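Local coordinates for protein cytokinin riboside 5'-monophosphate phosphoribohydrolase (Corynebacterium glutamicum, PDB 5ZBL) that belongs to the LOG-like proteins of the SLOG clan, has a Rossmann-like fold with a parallel sheet packed between helices, and is found as a two-chain assembly, at residues P138-D143 with C171-S176; G109-P114 with A180-M185; S25-A30 with Y142-F147; R12-T17 with D44-G49; T33-A38 with D60-S65. All coordinates share one frame; numbering follows the deposited sequence.

Interaction 1: residues P138-D143 with C171-S176. With EDO (1,2-ethanediol), chain E.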
# COMPACT_ATOMS: atom_id res chain seq x y z
N PRO A 138 -3.76 -11.39 -13.17
CA PRO A 138 -4.39 -10.10 -13.50
C PRO A 138 -4.81 -9.32 -12.26
O PRO A 138 -5.27 -9.91 -11.29
CB PRO A 138 -5.62 -10.49 -14.30
CG PRO A 138 -5.87 -11.92 -13.96
CD PRO A 138 -4.56 -12.55 -13.61
N VAL A 139 -4.58 -8.01 -12.30
CA VAL A 139 -5.03 -7.08 -11.24
C VAL A 139 -6.02 -6.13 -11.90
O VAL A 139 -5.74 -5.57 -12.96
CB VAL A 139 -3.88 -6.31 -10.65
CG1 VAL A 139 -4.35 -5.37 -9.53
CG2 VAL A 139 -2.85 -7.29 -10.14
N ALA A 140 -7.21 -6.02 -11.30
CA ALA A 140 -8.27 -5.21 -11.88
C ALA A 140 -8.78 -4.19 -10.88
O ALA A 140 -8.97 -4.49 -9.70
CB ALA A 140 -9.41 -6.10 -12.33
N LEU A 141 -9.00 -2.97 -11.36
CA LEU A 141 -9.59 -1.91 -10.57
C LEU A 141 -11.06 -1.77 -10.97
O LEU A 141 -11.37 -1.45 -12.10
CB LEU A 141 -8.84 -0.60 -10.79
CG LEU A 141 -7.33 -0.61 -10.61
CD1 LEU A 141 -6.82 0.81 -10.82
CD2 LEU A 141 -6.96 -1.14 -9.24
N TYR A 142 -11.95 -2.06 -10.03
CA TYR A 142 -13.38 -1.96 -10.26
C TYR A 142 -13.74 -0.49 -10.04
O TYR A 142 -13.89 -0.03 -8.89
CB TYR A 142 -14.13 -2.93 -9.32
CG TYR A 142 -15.64 -3.09 -9.50
CD1 TYR A 142 -16.24 -3.03 -10.75
CD2 TYR A 142 -16.45 -3.34 -8.39
CE1 TYR A 142 -17.59 -3.22 -10.88
CE2 TYR A 142 -17.80 -3.54 -8.51
CZ TYR A 142 -18.38 -3.46 -9.77
OH TYR A 142 -19.77 -3.65 -9.94
N ASP A 143 -13.92 0.22 -11.16
CA ASP A 143 -13.98 1.68 -11.15
C ASP A 143 -15.40 2.25 -10.90
O ASP A 143 -15.93 3.04 -11.68
CB ASP A 143 -13.37 2.18 -12.45
CG ASP A 143 -12.94 3.63 -12.40
OD1 ASP A 143 -12.59 4.14 -11.30
OD2 ASP A 143 -12.93 4.24 -13.50
N CYS A 171 -0.76 -3.11 -18.43
CA CYS A 171 -1.50 -4.41 -18.44
C CYS A 171 -2.55 -4.47 -17.30
O CYS A 171 -3.10 -5.53 -16.97
CB CYS A 171 -0.49 -5.56 -18.34
SG CYS A 171 1.04 -5.04 -17.52
N LEU A 172 -2.82 -3.30 -16.74
CA LEU A 172 -3.73 -3.11 -15.64
C LEU A 172 -5.18 -3.06 -16.14
O LEU A 172 -5.50 -2.24 -16.99
CB LEU A 172 -3.38 -1.76 -14.97
CG LEU A 172 -4.30 -1.30 -13.86
CD1 LEU A 172 -4.36 -2.37 -12.78
CD2 LEU A 172 -3.83 0.03 -13.33
N ILE A 173 -6.06 -3.89 -15.60
CA ILE A 173 -7.49 -3.83 -15.99
C ILE A 173 -8.17 -2.76 -15.15
O ILE A 173 -7.99 -2.70 -13.96
CB ILE A 173 -8.18 -5.19 -15.83
CG1 ILE A 173 -7.50 -6.27 -16.70
CG2 ILE A 173 -9.62 -5.11 -16.21
CD1 ILE A 173 -7.60 -7.64 -16.09
N VAL A 174 -8.90 -1.88 -15.81
CA VAL A 174 -9.72 -0.84 -15.14
C VAL A 174 -11.13 -0.83 -15.75
O VAL A 174 -11.28 -0.51 -16.90
CB VAL A 174 -9.10 0.55 -15.36
CG1 VAL A 174 -9.92 1.64 -14.63
CG2 VAL A 174 -7.64 0.54 -14.93
N GLU A 175 -12.17 -1.20 -15.00
CA GLU A 175 -13.52 -1.20 -15.58
C GLU A 175 -14.59 -0.80 -14.55
O GLU A 175 -14.48 -1.14 -13.42
CB GLU A 175 -13.86 -2.55 -16.18
CG GLU A 175 -13.00 -3.06 -17.34
CD GLU A 175 -12.94 -2.19 -18.61
OE1 GLU A 175 -11.98 -2.45 -19.39
OE2 GLU A 175 -13.78 -1.28 -18.85
N SER A 176 -15.59 -0.05 -14.97
CA SER A 176 -16.73 0.28 -14.13
C SER A 176 -17.77 -0.81 -14.25
O SER A 176 -18.57 -0.98 -13.33
CB SER A 176 -17.35 1.60 -14.54
OG SER A 176 -17.66 1.55 -15.93
C1 EDO E . -14.14 2.40 -17.91
O1 EDO E . -13.50 1.61 -18.92
C2 EDO E . -13.30 2.37 -16.62
O2 EDO E . -13.32 3.65 -15.98
O HOH W 1 -2.75 -6.86 -14.62
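Ala140, Leu141 and Tyr142 of strand 139-142 pair in parallel with Ile173, Val174 and Glu175 of strand 173-175, the axes 19° apart, through four backbone hydrogen bonds: Ile173 N to Val139 O, Leu141 N to Ile173 O, Glu175 N to Leu141 O, and Asp143 N to Glu175 O at 2.7 Å. On one face, Ala140 CB sits 3.8 Å from Ile173 CB, and Ile173 CD1 reaches back to Pro138 CB (3.9 Å). On the other, Leu172, with CG anti to the backbone N (chi1 174°), crosses Leu141 at about a right angle, its CD2 4.0 Å from Leu141 CD1. A water links Val139 N with Cys171 O. A 1,2-ethanediol, probably from the crystallisation liquor, donates through O2 to Asp143 OD2 (2.6 Å) and through O1 to Glu175 OE2 (2.9 Å); Asp143 OD2 also bonds Gln149 NE2, and OD1 bonds Trp148 N. At this edge of a Rossmann-like parallel sheet, helix 178-186 covers the Ala140 and Ile173 face, helices 117-130 and 149-160 the Leu141 side.

Interaction 2: residues G109-P114 with A180-M185; sequences GFIAMP and ALLKAM
Gly109 lies against the terminal methyl of Met185, its C atom 3.9 Å from Met185 CE; with no side chain on the glycine, the methyl can settle directly on the backbone. The next residue continues this contact through its main chain: Phe110 O is 3.5 Å and Phe110 N 3.6 Å from Met185 CE, while the Phe110 side chain leaves on the far side of the sheet, where it touches Thr14 and meets the ring of His135. A bend at the end of the methionine chain (chi3 77°) places CE over these backbone atoms. Ile111 points at the helix and carries most of the side-chain packing. Its CG1 lies 3.4 Å from Met185 SD, a close approach, and chi2 of 170° extends CD1 onward to Leu181 CD2 at 3.6 Å, with Leu182 CD2 more distant at 4.4 Å. No hydrogen bond joins the segments; the side-chain contacts are apolar, the methionine methyl resting also on main-chain atoms, and all the touching residues are buried. Beyond Ile111 the chain leaves this helix: Met113 packs on Tyr142 and on helix 25-40, and Pro114 touches Phe163 of the second subunit. Helix 178-186 runs nearly antiparallel to strand 110-112, their axes 153° apart, and reaches across strand 139-142 to do so. Such a helix laid over the face of a parallel sheet is the layered packing of Rossmann-like alpha/beta folds.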
# COMPACT_ATOMS: atom_id res chain seq x y z
N GLY A 109 -6.55 -14.25 -9.34
CA GLY A 109 -6.57 -12.87 -9.79
C GLY A 109 -7.05 -11.97 -8.65
O GLY A 109 -7.57 -12.48 -7.65
N PHE A 110 -6.89 -10.66 -8.84
CA PHE A 110 -7.11 -9.65 -7.82
C PHE A 110 -8.04 -8.57 -8.35
O PHE A 110 -7.88 -8.12 -9.49
CB PHE A 110 -5.78 -9.01 -7.46
CG PHE A 110 -4.79 -9.96 -6.87
CD1 PHE A 110 -4.92 -10.41 -5.56
CD2 PHE A 110 -3.71 -10.41 -7.60
CE1 PHE A 110 -4.02 -11.31 -5.02
CE2 PHE A 110 -2.78 -11.31 -7.07
CZ PHE A 110 -2.95 -11.77 -5.79
N ILE A 111 -9.02 -8.18 -7.53
CA ILE A 111 -9.89 -7.05 -7.79
C ILE A 111 -9.81 -6.10 -6.58
O ILE A 111 -9.93 -6.52 -5.43
CB ILE A 111 -11.33 -7.48 -7.97
CG1 ILE A 111 -11.46 -8.43 -9.17
CG2 ILE A 111 -12.26 -6.31 -8.25
CD1 ILE A 111 -12.84 -9.08 -9.23
N ALA A 112 -9.62 -4.82 -6.86
CA ALA A 112 -9.66 -3.81 -5.84
C ALA A 112 -10.93 -2.99 -6.12
O ALA A 112 -11.09 -2.42 -7.22
CB ALA A 112 -8.39 -2.97 -5.83
N MET A 113 -11.83 -3.02 -5.14
CA MET A 113 -13.05 -2.25 -5.15
C MET A 113 -12.79 -1.01 -4.30
O MET A 113 -11.79 -0.93 -3.60
CB MET A 113 -14.19 -3.07 -4.55
CG MET A 113 -14.43 -4.44 -5.18
SD MET A 113 -16.13 -5.07 -4.94
CE MET A 113 -16.40 -4.78 -3.20
N PRO A 114 -13.72 -0.06 -4.31
CA PRO A 114 -13.55 1.06 -3.41
C PRO A 114 -13.26 0.63 -1.98
O PRO A 114 -13.75 -0.40 -1.51
CB PRO A 114 -14.91 1.75 -3.47
CG PRO A 114 -15.33 1.49 -4.89
CD PRO A 114 -14.92 0.09 -5.15
N ALA A 180 -17.50 -6.46 -18.05
CA ALA A 180 -16.28 -6.08 -18.72
C ALA A 180 -15.01 -6.38 -17.88
O ALA A 180 -13.99 -6.81 -18.43
CB ALA A 180 -16.33 -4.63 -19.12
N LEU A 181 -15.12 -6.18 -16.56
CA LEU A 181 -14.07 -6.45 -15.61
C LEU A 181 -13.68 -7.92 -15.49
O LEU A 181 -12.48 -8.26 -15.52
CB LEU A 181 -14.47 -5.96 -14.22
CG LEU A 181 -13.31 -6.00 -13.17
CD1 LEU A 181 -13.35 -4.83 -12.22
CD2 LEU A 181 -13.34 -7.29 -12.37
N LEU A 182 -14.68 -8.79 -15.31
CA LEU A 182 -14.43 -10.24 -15.21
C LEU A 182 -14.01 -10.82 -16.54
O LEU A 182 -13.10 -11.66 -16.60
CB LEU A 182 -15.64 -10.99 -14.69
CG LEU A 182 -15.91 -10.70 -13.20
CD1 LEU A 182 -17.34 -11.04 -12.81
CD2 LEU A 182 -14.91 -11.43 -12.32
N LYS A 183 -14.66 -10.36 -17.61
CA LYS A 183 -14.28 -10.78 -18.97
C LYS A 183 -12.83 -10.49 -19.25
O LYS A 183 -12.12 -11.35 -19.77
CB LYS A 183 -15.14 -10.11 -20.03
CG LYS A 183 -14.82 -10.53 -21.46
CD LYS A 183 -16.03 -10.37 -22.37
CE LYS A 183 -15.82 -11.10 -23.69
NZ LYS A 183 -15.36 -10.19 -24.77
N ALA A 184 -12.38 -9.29 -18.91
CA ALA A 184 -10.98 -8.93 -19.13
C ALA A 184 -10.01 -9.81 -18.31
O ALA A 184 -8.94 -10.12 -18.81
CB ALA A 184 -10.75 -7.45 -18.85
N MET A 185 -10.39 -10.16 -17.07
CA MET A 185 -9.59 -11.03 -16.19
C MET A 185 -9.58 -12.51 -16.72
O MET A 185 -8.59 -13.21 -16.56
CB MET A 185 -10.10 -10.99 -14.72
CG MET A 185 -9.90 -9.67 -13.95
SD MET A 185 -10.62 -9.64 -12.27
CE MET A 185 -9.37 -10.62 -11.46

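Interaction 3: residues S25-A30 with Y142-F147; sequences SLYTQA and YDVDGF. With EDO (1,2-ethanediol), chain E.
Val144 fits against the first turns of helix 25-40, its CG2 pressed tightly on Ala30 CB at 3.4 Å. Its other methyl, CG1, placed anti to the backbone N (chi1 176°), meets Leu26 CG at 3.8 Å and Tyr27 CD1 at 3.9 Å; the Leu26 and Val144 side chains lie side by side, running opposite ways. Further out, Leu26 CD2 packs on Asp145 CB (3.7 Å). Val144 CG2 also lies 3.6 Å above the plane of the Tyr142 ring, toward its rim. This tyrosine provides the polar link: its OH donates to Ala30 O at 2.5 Å, a length too short to be trusted exactly at this resolution. At the outer edge, Asp145 OD2 forms a salt bridge with Arg161 of the second subunit, which also bonds Tyr27 OH. The loop after strand 139-142, with Asp143 at the centre of an inverse gamma turn, therefore packs on helix 25-40 beside the subunit interface, with Leu181 of helix 178-186 touching Tyr142 and Leu54 of helix 53-64 touching Tyr27.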
# COMPACT_ATOMS: atom_id res chain seq x y z
N SER A 25 -25.21 4.29 -1.57
CA SER A 25 -25.57 2.88 -1.75
C SER A 25 -25.06 2.28 -3.05
O SER A 25 -25.25 1.10 -3.27
CB SER A 25 -27.09 2.74 -1.74
OG SER A 25 -27.59 3.08 -3.02
N LEU A 26 -24.55 3.11 -3.96
CA LEU A 26 -24.03 2.68 -5.24
C LEU A 26 -22.94 1.64 -5.08
O LEU A 26 -22.87 0.68 -5.87
CB LEU A 26 -23.47 3.87 -6.02
CG LEU A 26 -22.78 3.57 -7.36
CD1 LEU A 26 -23.67 2.77 -8.32
CD2 LEU A 26 -22.34 4.87 -8.00
N TYR A 27 -22.09 1.83 -4.06
CA TYR A 27 -20.93 0.99 -3.82
C TYR A 27 -21.37 -0.43 -3.46
O TYR A 27 -20.87 -1.42 -4.04
CB TYR A 27 -20.04 1.61 -2.73
CG TYR A 27 -19.61 3.05 -3.00
CD1 TYR A 27 -18.94 3.39 -4.15
CD2 TYR A 27 -19.88 4.05 -2.09
CE1 TYR A 27 -18.57 4.68 -4.41
CE2 TYR A 27 -19.53 5.35 -2.34
CZ TYR A 27 -18.87 5.66 -3.51
OH TYR A 27 -18.50 6.95 -3.76
N THR A 28 -22.32 -0.51 -2.51
CA THR A 28 -22.99 -1.75 -2.15
C THR A 28 -23.61 -2.45 -3.34
O THR A 28 -23.43 -3.67 -3.53
CB THR A 28 -24.09 -1.52 -1.09
OG1 THR A 28 -23.50 -1.13 0.15
CG2 THR A 28 -24.94 -2.79 -0.86
N GLN A 29 -24.35 -1.71 -4.16
CA GLN A 29 -25.04 -2.35 -5.28
C GLN A 29 -24.03 -2.83 -6.29
O GLN A 29 -24.22 -3.89 -6.89
CB GLN A 29 -26.03 -1.40 -5.95
CG GLN A 29 -27.21 -0.93 -5.07
CD GLN A 29 -27.87 0.34 -5.61
OE1 GLN A 29 -27.83 0.59 -6.82
NE2 GLN A 29 -28.44 1.16 -4.71
N ALA A 30 -22.96 -2.04 -6.49
CA ALA A 30 -21.92 -2.39 -7.44
C ALA A 30 -21.21 -3.62 -6.98
O ALA A 30 -20.81 -4.40 -7.81
CB ALA A 30 -20.92 -1.26 -7.63
N TYR A 142 -11.95 -2.06 -10.03
CA TYR A 142 -13.38 -1.96 -10.26
C TYR A 142 -13.74 -0.49 -10.04
O TYR A 142 -13.89 -0.03 -8.89
CB TYR A 142 -14.13 -2.93 -9.32
CG TYR A 142 -15.64 -3.09 -9.50
CD1 TYR A 142 -16.24 -3.03 -10.75
CD2 TYR A 142 -16.45 -3.34 -8.39
CE1 TYR A 142 -17.59 -3.22 -10.88
CE2 TYR A 142 -17.80 -3.54 -8.51
CZ TYR A 142 -18.38 -3.46 -9.77
OH TYR A 142 -19.77 -3.65 -9.94
N ASP A 143 -13.92 0.22 -11.16
CA ASP A 143 -13.98 1.68 -11.15
C ASP A 143 -15.40 2.25 -10.90
O ASP A 143 -15.93 3.04 -11.68
CB ASP A 143 -13.37 2.18 -12.45
CG ASP A 143 -12.94 3.63 -12.40
OD1 ASP A 143 -12.59 4.14 -11.30
OD2 ASP A 143 -12.93 4.24 -13.50
N VAL A 144 -15.99 1.88 -9.77
CA VAL A 144 -17.36 2.27 -9.45
C VAL A 144 -17.39 3.78 -9.27
O VAL A 144 -16.74 4.27 -8.35
CB VAL A 144 -17.86 1.64 -8.14
CG1 VAL A 144 -19.23 2.15 -7.79
CG2 VAL A 144 -17.91 0.13 -8.25
N ASP A 145 -18.11 4.48 -10.16
CA ASP A 145 -18.28 5.95 -10.17
C ASP A 145 -16.93 6.74 -10.35
O ASP A 145 -16.71 7.81 -9.77
CB ASP A 145 -19.03 6.37 -8.91
CG ASP A 145 -19.50 7.83 -8.95
OD1 ASP A 145 -19.97 8.30 -10.03
OD2 ASP A 145 -19.40 8.50 -7.89
N GLY A 146 -16.05 6.18 -11.17
CA GLY A 146 -14.72 6.70 -11.38
C GLY A 146 -13.87 6.78 -10.10
O GLY A 146 -12.99 7.62 -10.02
N PHE A 147 -14.12 5.88 -9.14
CA PHE A 147 -13.35 5.83 -7.88
C PHE A 147 -11.83 5.81 -8.06
O PHE A 147 -11.08 6.46 -7.34
CB PHE A 147 -13.75 4.60 -7.09
CG PHE A 147 -13.03 4.47 -5.80
CD1 PHE A 147 -11.82 3.79 -5.75
CD2 PHE A 147 -13.55 5.00 -4.65
CE1 PHE A 147 -11.11 3.70 -4.57
CE2 PHE A 147 -12.87 4.88 -3.46
CZ PHE A 147 -11.66 4.25 -3.42
C1 EDO E . -14.14 2.40 -17.91
O1 EDO E . -13.50 1.61 -18.92
C2 EDO E . -13.30 2.37 -16.62
O2 EDO E . -13.32 3.65 -15.98

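Interaction 4: residues R12-T17 with D44-G49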
# COMPACT_ATOMS: atom_id res chain seq x y z
N ARG A 12 -10.90 -18.44 -8.79
CA ARG A 12 -11.12 -17.59 -7.64
C ARG A 12 -10.59 -16.22 -7.90
O ARG A 12 -9.55 -16.05 -8.54
CB ARG A 12 -10.43 -18.17 -6.42
CG ARG A 12 -11.20 -19.34 -5.81
CD ARG A 12 -10.25 -20.41 -5.32
NE ARG A 12 -9.50 -20.94 -6.47
CZ ARG A 12 -8.28 -21.48 -6.43
NH1 ARG A 12 -7.61 -21.57 -5.28
NH2 ARG A 12 -7.73 -21.92 -7.56
N VAL A 13 -11.31 -15.23 -7.38
CA VAL A 13 -10.77 -13.89 -7.30
C VAL A 13 -10.62 -13.43 -5.88
O VAL A 13 -11.55 -13.57 -5.04
CB VAL A 13 -11.60 -12.83 -8.05
CG1 VAL A 13 -11.52 -13.07 -9.55
CG2 VAL A 13 -13.03 -12.73 -7.49
N THR A 14 -9.46 -12.82 -5.62
CA THR A 14 -9.16 -12.25 -4.31
C THR A 14 -9.63 -10.83 -4.38
O THR A 14 -9.24 -10.11 -5.29
CB THR A 14 -7.67 -12.34 -3.98
OG1 THR A 14 -7.31 -13.71 -3.86
CG2 THR A 14 -7.32 -11.66 -2.67
N VAL A 15 -10.48 -10.44 -3.47
CA VAL A 15 -11.07 -9.11 -3.52
C VAL A 15 -10.62 -8.22 -2.38
O VAL A 15 -10.70 -8.61 -1.23
CB VAL A 15 -12.59 -9.16 -3.60
CG1 VAL A 15 -13.16 -7.75 -3.65
CG2 VAL A 15 -12.98 -9.90 -4.88
N PHE A 16 -10.12 -7.03 -2.71
CA PHE A 16 -9.75 -6.05 -1.67
C PHE A 16 -10.84 -4.99 -1.66
O PHE A 16 -11.15 -4.42 -2.74
CB PHE A 16 -8.42 -5.36 -2.00
CG PHE A 16 -7.28 -6.30 -2.30
CD1 PHE A 16 -7.04 -7.42 -1.52
CD2 PHE A 16 -6.37 -5.99 -3.31
CE1 PHE A 16 -5.96 -8.27 -1.79
CE2 PHE A 16 -5.26 -6.82 -3.55
CZ PHE A 16 -5.07 -7.96 -2.81
N THR A 17 -11.38 -4.68 -0.49
CA THR A 17 -12.38 -3.64 -0.40
C THR A 17 -12.58 -3.08 1.01
O THR A 17 -12.12 -3.63 1.98
CB THR A 17 -13.71 -4.16 -0.96
OG1 THR A 17 -14.65 -3.09 -1.13
CG2 THR A 17 -14.29 -5.27 -0.07
N ASP A 44 -15.41 -18.02 -7.55
CA ASP A 44 -15.56 -17.80 -6.11
C ASP A 44 -14.68 -16.71 -5.49
O ASP A 44 -13.73 -16.22 -6.09
CB ASP A 44 -15.35 -19.13 -5.39
CG ASP A 44 -16.46 -20.14 -5.72
OD1 ASP A 44 -17.68 -19.75 -5.75
OD2 ASP A 44 -16.09 -21.31 -5.95
N LEU A 45 -15.03 -16.34 -4.26
CA LEU A 45 -14.45 -15.21 -3.51
C LEU A 45 -13.35 -15.62 -2.54
O LEU A 45 -13.52 -16.51 -1.70
CB LEU A 45 -15.56 -14.48 -2.72
CG LEU A 45 -15.15 -13.33 -1.80
CD1 LEU A 45 -14.38 -12.28 -2.58
CD2 LEU A 45 -16.33 -12.67 -1.13
N VAL A 46 -12.22 -14.96 -2.62
CA VAL A 46 -11.24 -15.00 -1.55
C VAL A 46 -11.16 -13.56 -1.09
O VAL A 46 -10.97 -12.65 -1.93
CB VAL A 46 -9.88 -15.43 -2.03
CG1 VAL A 46 -8.93 -15.48 -0.85
CG2 VAL A 46 -9.96 -16.80 -2.71
N TYR A 47 -11.28 -13.35 0.21
CA TYR A 47 -11.21 -11.98 0.77
C TYR A 47 -10.73 -12.03 2.22
O TYR A 47 -10.43 -13.11 2.75
CB TYR A 47 -12.54 -11.24 0.61
CG TYR A 47 -13.53 -11.49 1.73
CD1 TYR A 47 -13.85 -12.78 2.15
CD2 TYR A 47 -14.17 -10.44 2.36
CE1 TYR A 47 -14.72 -13.00 3.19
CE2 TYR A 47 -15.06 -10.66 3.40
CZ TYR A 47 -15.31 -11.94 3.82
OH TYR A 47 -16.21 -12.17 4.84
N GLY A 48 -10.61 -10.86 2.85
CA GLY A 48 -10.01 -10.75 4.14
C GLY A 48 -10.87 -11.13 5.32
O GLY A 48 -10.45 -10.91 6.46
N GLY A 49 -12.06 -11.69 5.10
CA GLY A 49 -12.90 -12.27 6.18
C GLY A 49 -13.81 -11.40 7.08
O GLY A 49 -14.36 -11.87 8.11
O HOH W 2 -10.79 -8.51 1.50
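Tyr47 touches Val15 O through its CB at 3.7 Å; with CG between the backbone N and the carbonyl carbon (chi1 87°), its ring starts away from strand 12-16. Gly49 N lies 3.3 Å above one face of that ring, over its centre; His84 and Leu87 touch the side chain, and the OH bonds Gly50 O. The Arg12 guanidinium and Asp44 carboxylate, turned 67° apart, do not meet. Arg12 is instead salt-bridged to Asp108, and Asp44 OD1 accepts from Glu68 N. Strands 12-16 and 44-47 are parallel neighbours in a beta-alpha-beta unit with helix 25-40, in keeping with a Rossmann-like fold. Backbone bonds run from Val13 N to Asp44 O, Val46 N to Val13 O, and Val15 N to Val46 O (2.7 Å). Thr14 OG1 rests 3.6 Å from Val46 CB and hydrogen-bonds Met103 O. On the opposite face Val15 CG2 meets Leu45 CD1 at 3.6 Å. Past the last direct bond, a water donates to Val15 O and accepts from Gly48 N.

Interaction 5: residues T33-A38 with D60-S65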
# COMPACT_ATOMS: atom_id res chain seq x y z
N THR A 33 -23.64 -6.63 -7.73
CA THR A 33 -23.66 -6.95 -9.17
C THR A 33 -22.39 -7.67 -9.56
O THR A 33 -22.41 -8.56 -10.43
CB THR A 33 -23.84 -5.69 -10.06
OG1 THR A 33 -24.75 -4.80 -9.44
CG2 THR A 33 -24.45 -6.06 -11.37
N LEU A 34 -21.29 -7.26 -8.95
CA LEU A 34 -20.00 -7.89 -9.23
C LEU A 34 -19.99 -9.37 -8.75
O LEU A 34 -19.63 -10.29 -9.51
CB LEU A 34 -18.88 -7.05 -8.60
CG LEU A 34 -17.47 -7.58 -8.78
CD1 LEU A 34 -17.09 -7.81 -10.25
CD2 LEU A 34 -16.50 -6.64 -8.08
N ALA A 35 -20.40 -9.58 -7.50
CA ALA A 35 -20.56 -10.91 -6.93
C ALA A 35 -21.42 -11.88 -7.77
O ALA A 35 -21.06 -13.04 -7.96
CB ALA A 35 -21.16 -10.78 -5.54
N LYS A 36 -22.57 -11.39 -8.24
CA LYS A 36 -23.51 -12.19 -9.06
C LYS A 36 -22.91 -12.63 -10.41
O LYS A 36 -23.06 -13.79 -10.82
CB LYS A 36 -24.83 -11.40 -9.26
CG LYS A 36 -25.92 -12.05 -10.14
CD LYS A 36 -26.31 -13.47 -9.70
CE LYS A 36 -27.73 -13.87 -10.09
NZ LYS A 36 -28.31 -14.74 -9.04
N THR A 37 -22.28 -11.68 -11.10
CA THR A 37 -21.58 -11.93 -12.35
C THR A 37 -20.52 -12.98 -12.14
O THR A 37 -20.40 -13.92 -12.95
CB THR A 37 -20.91 -10.64 -12.84
OG1 THR A 37 -21.88 -9.60 -12.82
CG2 THR A 37 -20.35 -10.78 -14.25
N ALA A 38 -19.74 -12.82 -11.08
CA ALA A 38 -18.66 -13.78 -10.84
C ALA A 38 -19.19 -15.18 -10.59
O ALA A 38 -18.69 -16.13 -11.18
CB ALA A 38 -17.75 -13.31 -9.69
N ASP A 60 -21.40 -11.68 1.53
CA ASP A 60 -22.83 -12.03 1.54
C ASP A 60 -23.43 -12.23 0.18
O ASP A 60 -24.33 -13.05 0.04
CB ASP A 60 -23.66 -10.91 2.21
CG ASP A 60 -23.52 -10.90 3.74
OD1 ASP A 60 -22.90 -11.83 4.32
OD2 ASP A 60 -24.04 -9.95 4.37
N ALA A 61 -23.00 -11.44 -0.81
CA ALA A 61 -23.58 -11.51 -2.13
C ALA A 61 -23.12 -12.73 -2.90
O ALA A 61 -23.91 -13.28 -3.71
CB ALA A 61 -23.33 -10.23 -2.93
N PHE A 62 -21.89 -13.17 -2.66
CA PHE A 62 -21.36 -14.38 -3.32
C PHE A 62 -22.10 -15.58 -2.71
O PHE A 62 -22.53 -16.51 -3.41
CB PHE A 62 -19.85 -14.58 -3.11
CG PHE A 62 -18.96 -14.04 -4.20
CD1 PHE A 62 -18.57 -12.71 -4.21
CD2 PHE A 62 -18.39 -14.89 -5.14
CE1 PHE A 62 -17.69 -12.22 -5.16
CE2 PHE A 62 -17.51 -14.40 -6.11
CZ PHE A 62 -17.14 -13.06 -6.09
N LEU A 63 -22.21 -15.54 -1.39
CA LEU A 63 -22.92 -16.58 -0.66
C LEU A 63 -24.37 -16.67 -1.13
O LEU A 63 -24.80 -17.73 -1.59
CB LEU A 63 -22.86 -16.34 0.84
CG LEU A 63 -21.48 -16.57 1.47
CD1 LEU A 63 -21.57 -16.16 2.94
CD2 LEU A 63 -21.00 -18.02 1.32
N GLU A 64 -25.08 -15.55 -1.10
CA GLU A 64 -26.50 -15.54 -1.43
C GLU A 64 -26.84 -15.79 -2.88
O GLU A 64 -27.98 -16.02 -3.16
CB GLU A 64 -27.14 -14.22 -0.98
CG GLU A 64 -27.25 -14.16 0.52
CD GLU A 64 -27.55 -12.78 1.05
OE1 GLU A 64 -27.94 -11.89 0.26
OE2 GLU A 64 -27.45 -12.63 2.28
N SER A 65 -25.87 -15.70 -3.80
CA SER A 65 -26.06 -16.11 -5.19
C SER A 65 -25.74 -17.59 -5.46
O SER A 65 -25.81 -18.02 -6.61
CB SER A 65 -25.16 -15.31 -6.13
OG SER A 65 -25.07 -13.95 -5.80
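Phe62 of helix 53-64 lays its ring against Ala35 and Ala38 of helix 25-40. From CB the side chain swings across, with chi1 at -94°, away from the usual staggered positions. Past CG, the first close contact is CD1, 3.5 Å from Ala35 CB. CE1 comes next, 3.6 Å from Ala35 CA, so the backbone of the neighbouring helix rests over the ring: Ala35 CA is 4.0 Å from the Phe62 ring centroid and 29° off the normal, a CH-pi contact. At the tip, CZ meets Ala38 CB at 3.7 Å, and CE2 touches the same methyl. The small side chains of Ala35 and Ala61 are consistent with the close approach of the helices, whose axes are 8.3 Å apart and cross at -38°. One turn before Ser65, Ala61 CB packs tightly on Ala35 CB at 3.4 Å. Ser65 itself closes the contact at the helix end: its OG is turned back onto Ala61 O in a bond of 2.5 Å, its exact length doubtful at this resolution, and also lies 4.1 Å from Lys36 CD, where the alkyl part of the lysine passes. Within helix 25-40, Thr37 OG1 bonds back to Thr33 O. Both helices lie over the same face of the sheet, Phe62 packing on Leu45 of strand 44-47, while Thr37 touches Pro178 and Leu182 of helix 178-186.

Three of the five contacts involve the one parallel sheet: interaction 4 pairs strands 12-16 and 44-47, interaction 2 lays the last helix on strand 110-112, and interaction 1 adds the pair at the edge formed by strand 173-175. Centres of interactions 1 and 2 lie about 5 Å apart, those of 1 and 4 about 15 Å. Along the chain, interaction 1 is nested within the loop closed by interaction 2, and interaction 5 within that of interaction 3; interactions 4 and 5 cross. Helix 25-40 serves both 3 and 5, whose centres are about 15 Å apart, and Tyr142, shared by 1 and 3, packs on Leu34. Early and late parts of the chain are thereby joined into a single compact domain.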